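Local coordinates for uncharacterized protein MJ0754 (Methanocaldococcus jannaschii, PDB 3Q4N) that is of unknown function but probably binds metal at a dinuclear centre inside a ferritin-like four-helix bundle, at residues 7-13 against 63-68; 21-26 against 70-74; 28-32 against 54-58; 31-35 against 108-113. One frame throughout, in Å; residues are numbered along the deposited sequence.

Interaction 1 of 4, residues 7-13 against 63-68; sequences SLPKQPI and YLLEKY
Lys67 and Tyr68, near the C-terminal end of helix 45-68, catch the N-terminal loop as it passes. Lys67 bends at chi2 and chi4, which swings its ammonium group to two backbone carbonyls: NZ lies 3.2 Å from Pro9 O, approaching from above the carbonyl plane (59° out of it), and makes a weaker bond of 3.3 Å to Ser7 O. The Lys67 side chain crosses Leu8 obliquely, Lys67 CE being 3.7 Å from Leu8 CG. Tyr68 holds CG anti to its carbonyl carbon (chi1 -77°), and from there the ring extends toward the loop. Lys10 CG sits 4.1 Å above one face, offset toward the rim, while Gln11 O lies at the ring edge, near its plane. Ile13 meets the ring obliquely, Ile13 CD1 being 3.8 Å from Tyr68 CD1. At the ring's end Tyr68 OH takes a weak, 3.3 Å hydrogen bond from Gln11 N. One turn back, Tyr63 OH receives another weak bond, from Ser7 N, and touches Leu8 CD1. Farther out, Asp131 is the main polar partner of the Tyr68 hydroxyl and forms a long, weak ion pair with Lys67 NZ. The contact lies at the surface, at one end of the ferritin-like bundle, where the loop leading into helix 15-42 crosses the end of helix 45-68 beside the start of helix 130-155, with Ile13 resting on Ile132.

Interaction 2 of 4, residues 21-26 against 70-74; sequences LIEMRE and IPDPV
Pro73 packs on the helical turn around Ile22, its CG lying 3.8 Å from Ile22 CG2 and also touching the Ile22 backbone carbonyl oxygen. This is where the loop that follows helix 45-68 in the ferritin-like four-helix bundle folds back over helix 15-42. Two more apolar contacts extend the patch toward the start of the loop: Ile70 CD1 meets Leu21 CD1 at 3.9 Å, the side chains crossing at about a right angle, and Ile70 CG2 meets Ile22 CD1 at 4.0 Å. Ile70 therefore uses both of its branches, one for each helix residue. Leu21 in turn lies on Leu64 and Leu65 of helix 45-68 and on Ile132 and Tyr136 of helix 130-155.

At the other end of the loop segment, Val74 CG2 rests on the aliphatic part of Arg25, 3.6 Å from Arg25 CG. The Arg25 chain leaves trans to the backbone N (chi1 169°) and then bends at chi2, which takes it across Val74 at about a right angle and obliquely past Pro73. Glu26 runs alongside Pro73 in the opposing direction, and its OE2 accepts a hydrogen bond from Ser83 N; Pro73 O is held by the Ser83 hydroxyl. On the polar edge Asp72 pairs mainly with Lys62 and adds a looser salt bridge across the contact: Arg25 NE lies 3.5 Å from Asp72 OD2, with the guanidinium and carboxylate planes 86° apart.

Interaction 3 of 4, residues 28-32 against 54-58; sequences EKLAR and EQTHM
Glu28 and Glu54 both carry CG beside the backbone N and then fold back at chi2, so that two carboxylates from facing helices turn toward the same side of the helix pair, toward helices 102-125 and 130-155. There they come close, like charge to like charge, although the exact placing of Glu28 OE1 is doubtful. His57 comes up beside them, and its ring edge faces the Glu28 carboxylate, the two planes only 15° apart. A hydrogen bond from His57 ND1 to Glu28 OE1 is indicated there, with the same reservation. Ala31 CB packs against the Glu54 carboxylate, 3.5 Å from Glu54 CD.

Away from the carboxylates, Arg32, bent at chi3, lies alongside Gln55, and Arg32 NH1 donates to Gln55 OE1 at 2.6 Å, the oxygen near the guanidinium plane. Met58 SD sits over one guanidinium face, and Met58 CE lies 3.7 Å from Lys29 CD. Gln55 is also bonded to Asp59, and Lys29 to Val81.

The axes of segments 28-32 and 54-58 approach to 8.6 Å and run nearly antiparallel (158°). Asp116, Glu113 and His146 close round the inner carboxylates from helices 102-125 and 130-155. Glu54 and His57 have the Glu-X-X-His spacing known from ferritin-like proteins, and this cluster of acids and imidazoles is consistent with the dinuclear metal centre of such a four-helix bundle.

Interaction 4 of 4, residues 31-35 against 108-113; sequences ARDVY and VGATIE
Apolar packing between Val34 and Ile112 makes up the middle of this antiparallel helix pair, in which the axes of the two short segments approach to 10.7 Å. The two side chains reach toward each other tip to tip, Val34 CG1 lying 3.7 Å from Ile112 CD1, and the same valine methyl touches Val108 CG1 at 4.1 Å, one turn away. The second branch of Ile112, CG2, set anti to the backbone N, is thereby directed at the small Ala31, 3.6 Å from Ala31 CB.

The aromatic contribution comes from Tyr35, whose ring slants across to the other helix. Gly109 CA lies at the ring edge, 3.7 Å from Tyr35 CE1. Ile112 CD1 meets the ring obliquely, 3.8 Å from Tyr35 CE1.

One polar bond spans the interface: Tyr35 OH donates to Glu113 OE2 at 3.1 Å, reaching the oxygen from above the carboxylate plane (44° out of it). Glu113 bends at chi2 to meet the hydroxyl, while its other oxygen, OE1, accepts from Ser143 OG. If Glu113 belongs to the metal centre, as its closeness to Glu54 and His146 suggests, Tyr35 would be a second-shell residue.

Helix 85-98 covers the apolar side through Tyr91 and Leu94, helix 130-155 brings Phe150 against Tyr35 and Glu113, and helix 45-68 adds Ile50 beside the tyrosine ring.

How the interactions relate
From the N terminus, segment 7-13 closes the first long loop by meeting the end of helix 45-68 in interaction 1. Helix 15-42 supplies a segment to each of the others: 21-26, 28-32 and, overlapping it at Ala31 and Arg32, 31-35. Interaction 3, which pairs the successive helices 15-42 and 45-68, nests inside the loops closed by interactions 1 and 2. Interactions 1 and 2 cross, and meet where Leu65 packs on Leu21 and Pro73. Interaction 4 closes the longest loop, from 31-35 to 108-113, crosses interactions 1 and 2, and brings in helix 102-125. It touches interaction 3 through Glu54 and Glu113; its centre lies about 28 Å from that of interaction 1.

Interaction 1 of 4, residues 7-13 against 63-68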
loop_
_atom_site.group_PDB
_atom_site.type_symbol
_atom_site.label_atom_id
_atom_site.label_comp_id
_atom_site.label_asym_id
_atom_site.label_seq_id
_atom_site.Cartn_x
_atom_site.Cartn_y
_atom_site.Cartn_z
ATOM N N SER B 7 -6.918 -20.018 21.018
ATOM C CA SER B 7 -7.608 -20.703 19.932
ATOM C C SER B 7 -6.648 -21.702 19.280
ATOM O O SER B 7 -5.547 -21.329 18.834
ATOM C CB SER B 7 -8.125 -19.695 18.899
ATOM O OG SER B 7 -7.103 -19.302 17.994
ATOM N N LEU B 8 -7.085 -22.968 19.254
ATOM C CA LEU B 8 -6.284 -24.148 18.850
ATOM C C LEU B 8 -7.227 -25.114 18.069
ATOM O O LEU B 8 -8.455 -24.950 18.157
ATOM C CB LEU B 8 -5.609 -24.793 20.095
ATOM C CG LEU B 8 -4.382 -24.059 20.713
ATOM C CD1 LEU B 8 -4.746 -23.009 21.780
ATOM C CD2 LEU B 8 -3.297 -25.028 21.255
ATOM N N PRO B 9 -6.688 -26.107 17.298
ATOM C CA PRO B 9 -5.341 -26.684 17.138
ATOM C C PRO B 9 -4.498 -26.004 16.025
ATOM O O PRO B 9 -4.660 -24.794 15.776
ATOM C CB PRO B 9 -5.657 -28.133 16.750
ATOM C CG PRO B 9 -6.905 -27.990 15.876
ATOM C CD PRO B 9 -7.592 -26.677 16.274
ATOM N N LYS B 10 -3.624 -26.774 15.362
ATOM C CA LYS B 10 -2.631 -26.206 14.434
ATOM C C LYS B 10 -2.962 -26.481 12.981
ATOM O O LYS B 10 -3.111 -27.634 12.587
ATOM C CB LYS B 10 -1.225 -26.709 14.760
ATOM C CG LYS B 10 -0.111 -25.913 14.108
ATOM C CD LYS B 10 1.128 -25.942 14.965
ATOM C CE LYS B 10 1.463 -27.366 15.347
ATOM N NZ LYS B 10 2.203 -27.420 16.632
ATOM N N GLN B 11 -3.022 -25.404 12.194
ATOM C CA GLN B 11 -3.530 -25.433 10.814
ATOM C C GLN B 11 -2.476 -25.285 9.691
ATOM O O GLN B 11 -1.275 -25.154 9.968
ATOM C CB GLN B 11 -4.647 -24.391 10.658
ATOM C CG GLN B 11 -5.958 -24.812 11.301
ATOM C CD GLN B 11 -6.985 -23.700 11.325
ATOM O OE1 GLN B 11 -7.580 -23.346 10.290
ATOM N NE2 GLN B 11 -7.218 -23.148 12.519
ATOM N N PRO B 12 -2.931 -25.354 8.417
ATOM C CA PRO B 12 -2.097 -25.163 7.196
ATOM C C PRO B 12 -1.465 -23.742 6.940
ATOM O O PRO B 12 -2.156 -22.811 6.471
ATOM C CB PRO B 12 -3.062 -25.561 6.052
ATOM C CG PRO B 12 -4.475 -25.535 6.669
ATOM C CD PRO B 12 -4.256 -25.938 8.089
ATOM N N ILE B 13 -0.163 -23.595 7.219
ATOM C CA ILE B 13 0.571 -22.327 6.981
ATOM C C ILE B 13 1.405 -22.351 5.684
ATOM O O ILE B 13 2.079 -23.338 5.396
ATOM C CB ILE B 13 1.472 -21.919 8.200
ATOM C CG1 ILE B 13 1.661 -20.410 8.260
ATOM C CG2 ILE B 13 2.839 -22.603 8.171
ATOM C CD1 ILE B 13 0.649 -19.715 9.126
ATOM N N TYR B 63 2.227 -14.324 19.634
ATOM C CA TYR B 63 1.441 -15.563 19.906
ATOM C C TYR B 63 1.393 -16.564 18.736
ATOM O O TYR B 63 1.403 -17.780 18.962
ATOM C CB TYR B 63 -0.000 -15.232 20.382
ATOM C CG TYR B 63 -0.916 -16.441 20.674
ATOM C CD1 TYR B 63 -1.504 -17.183 19.624
ATOM C CD2 TYR B 63 -1.210 -16.828 22.003
ATOM C CE1 TYR B 63 -2.341 -18.301 19.883
ATOM C CE2 TYR B 63 -2.054 -17.939 22.289
ATOM C CZ TYR B 63 -2.623 -18.677 21.221
ATOM O OH TYR B 63 -3.466 -19.773 21.475
ATOM N N LEU B 64 1.342 -16.043 17.510
ATOM C CA LEU B 64 1.220 -16.863 16.288
ATOM C C LEU B 64 2.554 -17.309 15.727
ATOM O O LEU B 64 2.646 -18.333 15.067
ATOM C CB LEU B 64 0.440 -16.118 15.209
ATOM C CG LEU B 64 -1.060 -15.946 15.481
ATOM C CD1 LEU B 64 -1.643 -14.874 14.587
ATOM C CD2 LEU B 64 -1.827 -17.258 15.301
ATOM N N LEU B 65 3.583 -16.522 15.991
ATOM C CA LEU B 65 4.911 -16.884 15.580
ATOM C C LEU B 65 5.335 -18.031 16.458
ATOM O O LEU B 65 6.031 -18.936 16.011
ATOM C CB LEU B 65 5.881 -15.711 15.729
ATOM C CG LEU B 65 5.592 -14.326 15.124
ATOM C CD1 LEU B 65 6.888 -13.663 14.682
ATOM C CD2 LEU B 65 4.645 -14.397 13.943
ATOM N N GLU B 66 4.899 -17.993 17.712
ATOM C CA GLU B 66 5.184 -19.053 18.658
ATOM C C GLU B 66 4.409 -20.296 18.265
ATOM O O GLU B 66 4.977 -21.379 18.133
ATOM C CB GLU B 66 4.759 -18.639 20.059
ATOM C CG GLU B 66 5.606 -17.562 20.686
ATOM C CD GLU B 66 5.111 -17.186 22.073
ATOM O OE1 GLU B 66 3.873 -16.979 22.240
ATOM O OE2 GLU B 66 5.963 -17.086 22.992
ATOM N N LYS B 67 3.105 -20.123 18.073
ATOM C CA LYS B 67 2.203 -21.231 17.803
ATOM C C LYS B 67 2.610 -21.992 16.552
ATOM O O LYS B 67 2.390 -23.186 16.481
ATOM C CB LYS B 67 0.771 -20.714 17.642
ATOM C CG LYS B 67 -0.294 -21.518 18.364
ATOM C CD LYS B 67 -0.535 -22.884 17.739
ATOM C CE LYS B 67 -1.932 -23.370 18.031
ATOM N NZ LYS B 67 -2.900 -22.576 17.216
ATOM N N TYR B 68 3.190 -21.308 15.569
ATOM C CA TYR B 68 3.482 -21.927 14.281
ATOM C C TYR B 68 4.960 -22.047 14.067
ATOM O O TYR B 68 5.404 -22.515 13.018
ATOM C CB TYR B 68 2.843 -21.146 13.133
ATOM C CG TYR B 68 1.369 -21.402 13.016
ATOM C CD1 TYR B 68 0.859 -22.195 11.997
ATOM C CD2 TYR B 68 0.480 -20.872 13.935
ATOM C CE1 TYR B 68 -0.526 -22.447 11.887
ATOM C CE2 TYR B 68 -0.896 -21.117 13.843
ATOM C CZ TYR B 68 -1.400 -21.903 12.817
ATOM O OH TYR B 68 -2.768 -22.140 12.732
#

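Interaction 2 of 4, residues 21-26 against 70-74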
loop_
_atom_site.group_PDB
_atom_site.type_symbol
_atom_site.label_atom_id
_atom_site.label_comp_id
_atom_site.label_asym_id
_atom_site.label_seq_id
_atom_site.Cartn_x
_atom_site.Cartn_y
_atom_site.Cartn_z
ATOM N N LEU B 21 2.812 -12.554 8.528
ATOM C CA LEU B 21 3.134 -12.647 9.942
ATOM C C LEU B 21 4.418 -11.872 10.330
ATOM O O LEU B 21 4.350 -10.967 11.169
ATOM C CB LEU B 21 3.227 -14.117 10.349
ATOM C CG LEU B 21 1.943 -14.906 10.681
ATOM C CD1 LEU B 21 2.280 -16.083 11.606
ATOM C CD2 LEU B 21 0.825 -14.059 11.329
ATOM N N ILE B 22 5.558 -12.206 9.710
ATOM C CA ILE B 22 6.816 -11.485 9.948
ATOM C C ILE B 22 6.600 -9.982 9.799
ATOM O O ILE B 22 7.014 -9.188 10.650
ATOM C CB ILE B 22 7.970 -11.921 8.993
ATOM C CG1 ILE B 22 8.508 -13.293 9.351
ATOM C CG2 ILE B 22 9.135 -10.979 9.094
ATOM C CD1 ILE B 22 8.193 -14.351 8.345
ATOM N N GLU B 23 5.939 -9.591 8.716
ATOM C CA GLU B 23 5.882 -8.184 8.348
ATOM C C GLU B 23 5.001 -7.431 9.323
ATOM O O GLU B 23 5.338 -6.313 9.755
ATOM C CB GLU B 23 5.355 -8.026 6.927
ATOM C CG GLU B 23 5.977 -6.861 6.165
ATOM C CD GLU B 23 5.326 -6.660 4.796
ATOM O OE1 GLU B 23 6.042 -6.834 3.765
ATOM O OE2 GLU B 23 4.099 -6.347 4.755
ATOM N N MET B 24 3.883 -8.070 9.671
ATOM C CA MET B 24 2.912 -7.501 10.566
ATOM C C MET B 24 3.449 -7.375 11.976
ATOM O O MET B 24 3.118 -6.426 12.680
ATOM C CB MET B 24 1.665 -8.347 10.558
ATOM C CG MET B 24 0.767 -8.100 9.352
ATOM S SD MET B 24 0.429 -6.370 8.951
ATOM C CE MET B 24 -0.224 -5.670 10.441
ATOM N N ARG B 25 4.279 -8.330 12.385
ATOM C CA ARG B 25 4.938 -8.273 13.689
ATOM C C ARG B 25 5.754 -6.997 13.764
ATOM O O ARG B 25 5.682 -6.264 14.750
ATOM C CB ARG B 25 5.844 -9.491 13.899
ATOM C CG ARG B 25 6.798 -9.414 15.106
ATOM C CD ARG B 25 6.098 -9.739 16.435
ATOM N NE ARG B 25 7.006 -9.697 17.586
ATOM C CZ ARG B 25 6.626 -9.375 18.823
ATOM N NH1 ARG B 25 5.360 -9.068 19.092
ATOM N NH2 ARG B 25 7.514 -9.351 19.803
ATOM N N GLU B 26 6.519 -6.718 12.713
ATOM C CA GLU B 26 7.262 -5.478 12.692
ATOM C C GLU B 26 6.441 -4.252 12.333
ATOM O O GLU B 26 6.806 -3.137 12.708
ATOM C CB GLU B 26 8.496 -5.575 11.819
ATOM C CG GLU B 26 9.766 -5.371 12.621
ATOM C CD GLU B 26 10.977 -6.057 12.019
ATOM O OE1 GLU B 26 10.911 -6.476 10.832
ATOM O OE2 GLU B 26 11.991 -6.162 12.757
ATOM N N ILE B 70 8.091 -19.806 13.918
ATOM C CA ILE B 70 8.676 -19.016 12.842
ATOM C C ILE B 70 9.665 -18.050 13.490
ATOM O O ILE B 70 9.293 -17.316 14.410
ATOM C CB ILE B 70 7.596 -18.209 12.054
ATOM C CG1 ILE B 70 6.601 -19.139 11.354
ATOM C CG2 ILE B 70 8.238 -17.292 11.019
ATOM C CD1 ILE B 70 5.348 -18.443 10.819
ATOM N N PRO B 71 10.927 -18.041 13.021
ATOM C CA PRO B 71 11.930 -17.188 13.665
ATOM C C PRO B 71 11.465 -15.735 13.678
ATOM O O PRO B 71 11.323 -15.112 12.607
ATOM C CB PRO B 71 13.170 -17.352 12.772
ATOM C CG PRO B 71 12.612 -17.777 11.422
ATOM C CD PRO B 71 11.437 -18.655 11.779
ATOM N N ASP B 72 11.207 -15.234 14.891
ATOM C CA ASP B 72 10.774 -13.852 15.168
ATOM C C ASP B 72 11.757 -12.778 14.638
ATOM O O ASP B 72 12.973 -12.905 14.830
ATOM C CB ASP B 72 10.599 -13.712 16.682
ATOM C CG ASP B 72 10.129 -12.342 17.107
ATOM O OD1 ASP B 72 10.572 -11.343 16.522
ATOM O OD2 ASP B 72 9.321 -12.264 18.053
ATOM N N PRO B 73 11.233 -11.727 13.966
ATOM C CA PRO B 73 12.099 -10.682 13.422
ATOM C C PRO B 73 12.543 -9.635 14.434
ATOM O O PRO B 73 13.607 -9.046 14.249
ATOM C CB PRO B 73 11.242 -10.038 12.330
ATOM C CG PRO B 73 9.854 -10.281 12.736
ATOM C CD PRO B 73 9.831 -11.543 13.548
ATOM N N VAL B 74 11.748 -9.400 15.480
ATOM C CA VAL B 74 12.117 -8.443 16.539
ATOM C C VAL B 74 13.169 -9.049 17.469
ATOM O O VAL B 74 12.868 -9.435 18.611
ATOM C CB VAL B 74 10.922 -7.963 17.424
ATOM C CG1 VAL B 74 11.254 -6.620 18.029
ATOM C CG2 VAL B 74 9.624 -7.868 16.654
#

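Interaction 3 of 4, residues 28-32 against 54-58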
loop_
_atom_site.group_PDB
_atom_site.type_symbol
_atom_site.label_atom_id
_atom_site.label_comp_id
_atom_site.label_asym_id
_atom_site.label_seq_id
_atom_site.Cartn_x
_atom_site.Cartn_y
_atom_site.Cartn_z
ATOM N N GLU B 28 3.434 -3.456 13.514
ATOM C CA GLU B 28 2.832 -2.982 14.781
ATOM C C GLU B 28 3.868 -2.359 15.713
ATOM O O GLU B 28 3.567 -1.493 16.548
ATOM C CB GLU B 28 2.119 -4.123 15.505
ATOM C CG GLU B 28 1.020 -4.835 14.694
ATOM C CD GLU B 28 -0.294 -4.022 14.499
ATOM O OE1 GLU B 28 -0.942 -3.633 15.494
ATOM O OE2 GLU B 28 -0.701 -3.781 13.334
ATOM N N LYS B 29 5.101 -2.813 15.572
ATOM C CA LYS B 29 6.177 -2.259 16.352
ATOM C C LYS B 29 6.512 -0.845 15.859
ATOM O O LYS B 29 6.753 0.067 16.668
ATOM C CB LYS B 29 7.398 -3.171 16.312
ATOM C CG LYS B 29 8.530 -2.650 17.168
ATOM C CD LYS B 29 9.653 -3.641 17.335
ATOM C CE LYS B 29 10.804 -2.971 18.040
ATOM N NZ LYS B 29 11.486 -2.008 17.146
ATOM N N LEU B 30 6.511 -0.659 14.542
ATOM C CA LEU B 30 6.662 0.678 13.981
ATOM C C LEU B 30 5.676 1.637 14.658
ATOM O O LEU B 30 6.075 2.633 15.284
ATOM C CB LEU B 30 6.442 0.665 12.469
ATOM C CG LEU B 30 6.335 2.030 11.788
ATOM C CD1 LEU B 30 7.540 2.924 12.121
ATOM C CD2 LEU B 30 6.159 1.871 10.280
ATOM N N ALA B 31 4.394 1.321 14.526
ATOM C CA ALA B 31 3.337 2.066 15.169
ATOM C C ALA B 31 3.713 2.360 16.619
ATOM O O ALA B 31 3.729 3.506 17.038
ATOM C CB ALA B 31 2.048 1.271 15.101
ATOM N N ARG B 32 4.060 1.325 17.373
ATOM C CA ARG B 32 4.362 1.509 18.770
ATOM C C ARG B 32 5.557 2.459 18.989
ATOM O O ARG B 32 5.456 3.439 19.743
ATOM C CB ARG B 32 4.546 0.166 19.467
ATOM C CG ARG B 32 4.625 0.292 20.991
ATOM C CD ARG B 32 5.489 -0.808 21.661
ATOM N NE ARG B 32 6.874 -0.837 21.170
ATOM C CZ ARG B 32 7.732 -1.836 21.372
ATOM N NH1 ARG B 32 7.361 -2.906 22.069
ATOM N NH2 ARG B 32 8.966 -1.771 20.868
ATOM N N GLU B 54 -0.816 -0.753 20.850
ATOM C CA GLU B 54 0.058 -1.307 19.820
ATOM C C GLU B 54 1.048 -2.324 20.393
ATOM O O GLU B 54 1.500 -3.212 19.660
ATOM C CB GLU B 54 0.738 -0.205 18.999
ATOM C CG GLU B 54 -0.250 0.631 18.154
ATOM C CD GLU B 54 -0.662 -0.059 16.855
ATOM O OE1 GLU B 54 -0.083 -1.126 16.594
ATOM O OE2 GLU B 54 -1.548 0.451 16.091
ATOM N N GLN B 55 1.346 -2.226 21.698
ATOM C CA GLN B 55 2.116 -3.276 22.382
ATOM C C GLN B 55 1.302 -4.547 22.396
ATOM O O GLN B 55 1.780 -5.572 21.905
ATOM C CB GLN B 55 2.517 -2.907 23.802
ATOM C CG GLN B 55 3.265 -4.026 24.528
ATOM C CD GLN B 55 4.585 -4.381 23.868
ATOM O OE1 GLN B 55 5.492 -3.566 23.787
ATOM N NE2 GLN B 55 4.695 -5.607 23.392
ATOM N N THR B 56 0.090 -4.476 22.951
ATOM C CA THR B 56 -0.894 -5.557 22.820
ATOM C C THR B 56 -0.822 -6.174 21.423
ATOM O O THR B 56 -0.495 -7.341 21.274
ATOM C CB THR B 56 -2.365 -5.067 23.034
ATOM O OG1 THR B 56 -2.485 -4.372 24.286
ATOM C CG2 THR B 56 -3.349 -6.237 22.984
ATOM N N HIS B 57 -1.118 -5.380 20.402
ATOM C CA HIS B 57 -1.058 -5.868 19.023
ATOM C C HIS B 57 0.276 -6.588 18.715
ATOM O O HIS B 57 0.300 -7.589 17.987
ATOM C CB HIS B 57 -1.222 -4.711 18.034
ATOM C CG HIS B 57 -2.596 -4.102 17.984
ATOM N ND1 HIS B 57 -3.122 -3.564 16.826
ATOM C CD2 HIS B 57 -3.535 -3.914 18.944
ATOM C CE1 HIS B 57 -4.323 -3.079 17.074
ATOM N NE2 HIS B 57 -4.601 -3.280 18.350
ATOM N N MET B 58 1.387 -6.056 19.236
ATOM C CA MET B 58 2.685 -6.716 19.097
ATOM C C MET B 58 2.592 -8.137 19.652
ATOM O O MET B 58 2.838 -9.107 18.928
ATOM C CB MET B 58 3.780 -5.921 19.825
ATOM C CG MET B 58 4.529 -4.968 18.922
ATOM S SD MET B 58 5.701 -3.947 19.792
ATOM C CE MET B 58 7.091 -5.045 19.644
#

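Interaction 4 of 4, residues 31-35 against 108-113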
loop_
_atom_site.group_PDB
_atom_site.type_symbol
_atom_site.label_atom_id
_atom_site.label_comp_id
_atom_site.label_asym_id
_atom_site.label_seq_id
_atom_site.Cartn_x
_atom_site.Cartn_y
_atom_site.Cartn_z
ATOM N N ALA B 31 4.394 1.321 14.526
ATOM C CA ALA B 31 3.337 2.066 15.169
ATOM C C ALA B 31 3.713 2.360 16.619
ATOM O O ALA B 31 3.729 3.506 17.038
ATOM C CB ALA B 31 2.048 1.271 15.101
ATOM N N ARG B 32 4.060 1.325 17.373
ATOM C CA ARG B 32 4.362 1.509 18.770
ATOM C C ARG B 32 5.557 2.459 18.989
ATOM O O ARG B 32 5.456 3.439 19.743
ATOM C CB ARG B 32 4.546 0.166 19.467
ATOM C CG ARG B 32 4.625 0.292 20.991
ATOM C CD ARG B 32 5.489 -0.808 21.661
ATOM N NE ARG B 32 6.874 -0.837 21.170
ATOM C CZ ARG B 32 7.732 -1.836 21.372
ATOM N NH1 ARG B 32 7.361 -2.906 22.069
ATOM N NH2 ARG B 32 8.966 -1.771 20.868
ATOM N N ASP B 33 6.671 2.191 18.311
ATOM C CA ASP B 33 7.894 3.001 18.480
ATOM C C ASP B 33 7.665 4.448 18.058
ATOM O O ASP B 33 8.210 5.386 18.665
ATOM C CB ASP B 33 9.057 2.423 17.679
ATOM C CG ASP B 33 9.397 0.998 18.072
ATOM O OD1 ASP B 33 9.911 0.273 17.202
ATOM O OD2 ASP B 33 9.150 0.592 19.235
ATOM N N VAL B 34 6.851 4.638 17.022
ATOM C CA VAL B 34 6.477 5.999 16.653
ATOM C C VAL B 34 5.674 6.677 17.767
ATOM O O VAL B 34 6.088 7.715 18.284
ATOM C CB VAL B 34 5.765 6.086 15.301
ATOM C CG1 VAL B 34 5.397 7.517 15.021
ATOM C CG2 VAL B 34 6.681 5.565 14.211
ATOM N N TYR B 35 4.549 6.082 18.151
ATOM C CA TYR B 35 3.717 6.728 19.144
ATOM C C TYR B 35 4.551 7.063 20.396
ATOM O O TYR B 35 4.577 8.205 20.847
ATOM C CB TYR B 35 2.446 5.913 19.445
ATOM C CG TYR B 35 1.576 5.627 18.218
ATOM C CD1 TYR B 35 1.497 6.525 17.169
ATOM C CD2 TYR B 35 0.817 4.464 18.126
ATOM C CE1 TYR B 35 0.715 6.279 16.054
ATOM C CE2 TYR B 35 0.032 4.203 16.999
ATOM C CZ TYR B 35 -0.012 5.126 15.969
ATOM O OH TYR B 35 -0.776 4.893 14.841
ATOM N N VAL B 108 0.574 12.010 11.375
ATOM C CA VAL B 108 1.405 10.812 11.297
ATOM C C VAL B 108 0.667 9.615 11.888
ATOM O O VAL B 108 0.625 8.538 11.292
ATOM C CB VAL B 108 2.711 10.983 12.060
ATOM C CG1 VAL B 108 3.407 9.665 12.144
ATOM C CG2 VAL B 108 3.602 11.988 11.377
ATOM N N GLY B 109 0.088 9.819 13.069
ATOM C CA GLY B 109 -0.692 8.787 13.729
ATOM C C GLY B 109 -1.701 8.222 12.757
ATOM O O GLY B 109 -1.590 7.070 12.337
ATOM N N ALA B 110 -2.665 9.059 12.380
ATOM C CA ALA B 110 -3.683 8.705 11.408
ATOM C C ALA B 110 -3.098 7.875 10.299
ATOM O O ALA B 110 -3.686 6.862 9.906
ATOM C CB ALA B 110 -4.306 9.934 10.834
ATOM N N THR B 111 -1.922 8.290 9.837
ATOM C CA THR B 111 -1.300 7.729 8.642
ATOM C C THR B 111 -0.788 6.310 8.843
ATOM O O THR B 111 -0.791 5.508 7.915
ATOM C CB THR B 111 -0.125 8.596 8.187
ATOM O OG1 THR B 111 -0.560 9.963 8.013
ATOM C CG2 THR B 111 0.461 8.054 6.893
ATOM N N ILE B 112 -0.327 6.008 10.049
ATOM C CA ILE B 112 0.177 4.681 10.359
ATOM C C ILE B 112 -1.007 3.701 10.358
ATOM O O ILE B 112 -0.927 2.557 9.875
ATOM C CB ILE B 112 0.899 4.706 11.714
ATOM C CG1 ILE B 112 2.225 5.437 11.567
ATOM C CG2 ILE B 112 1.147 3.298 12.252
ATOM C CD1 ILE B 112 2.651 6.201 12.837
ATOM N N GLU B 113 -2.114 4.195 10.885
ATOM C CA GLU B 113 -3.326 3.438 10.988
ATOM C C GLU B 113 -3.993 3.239 9.615
ATOM O O GLU B 113 -4.641 2.221 9.351
ATOM C CB GLU B 113 -4.234 4.155 11.986
ATOM C CG GLU B 113 -3.617 4.258 13.387
ATOM C CD GLU B 113 -3.490 2.900 14.083
ATOM O OE1 GLU B 113 -3.796 1.861 13.463
ATOM O OE2 GLU B 113 -3.072 2.849 15.252
#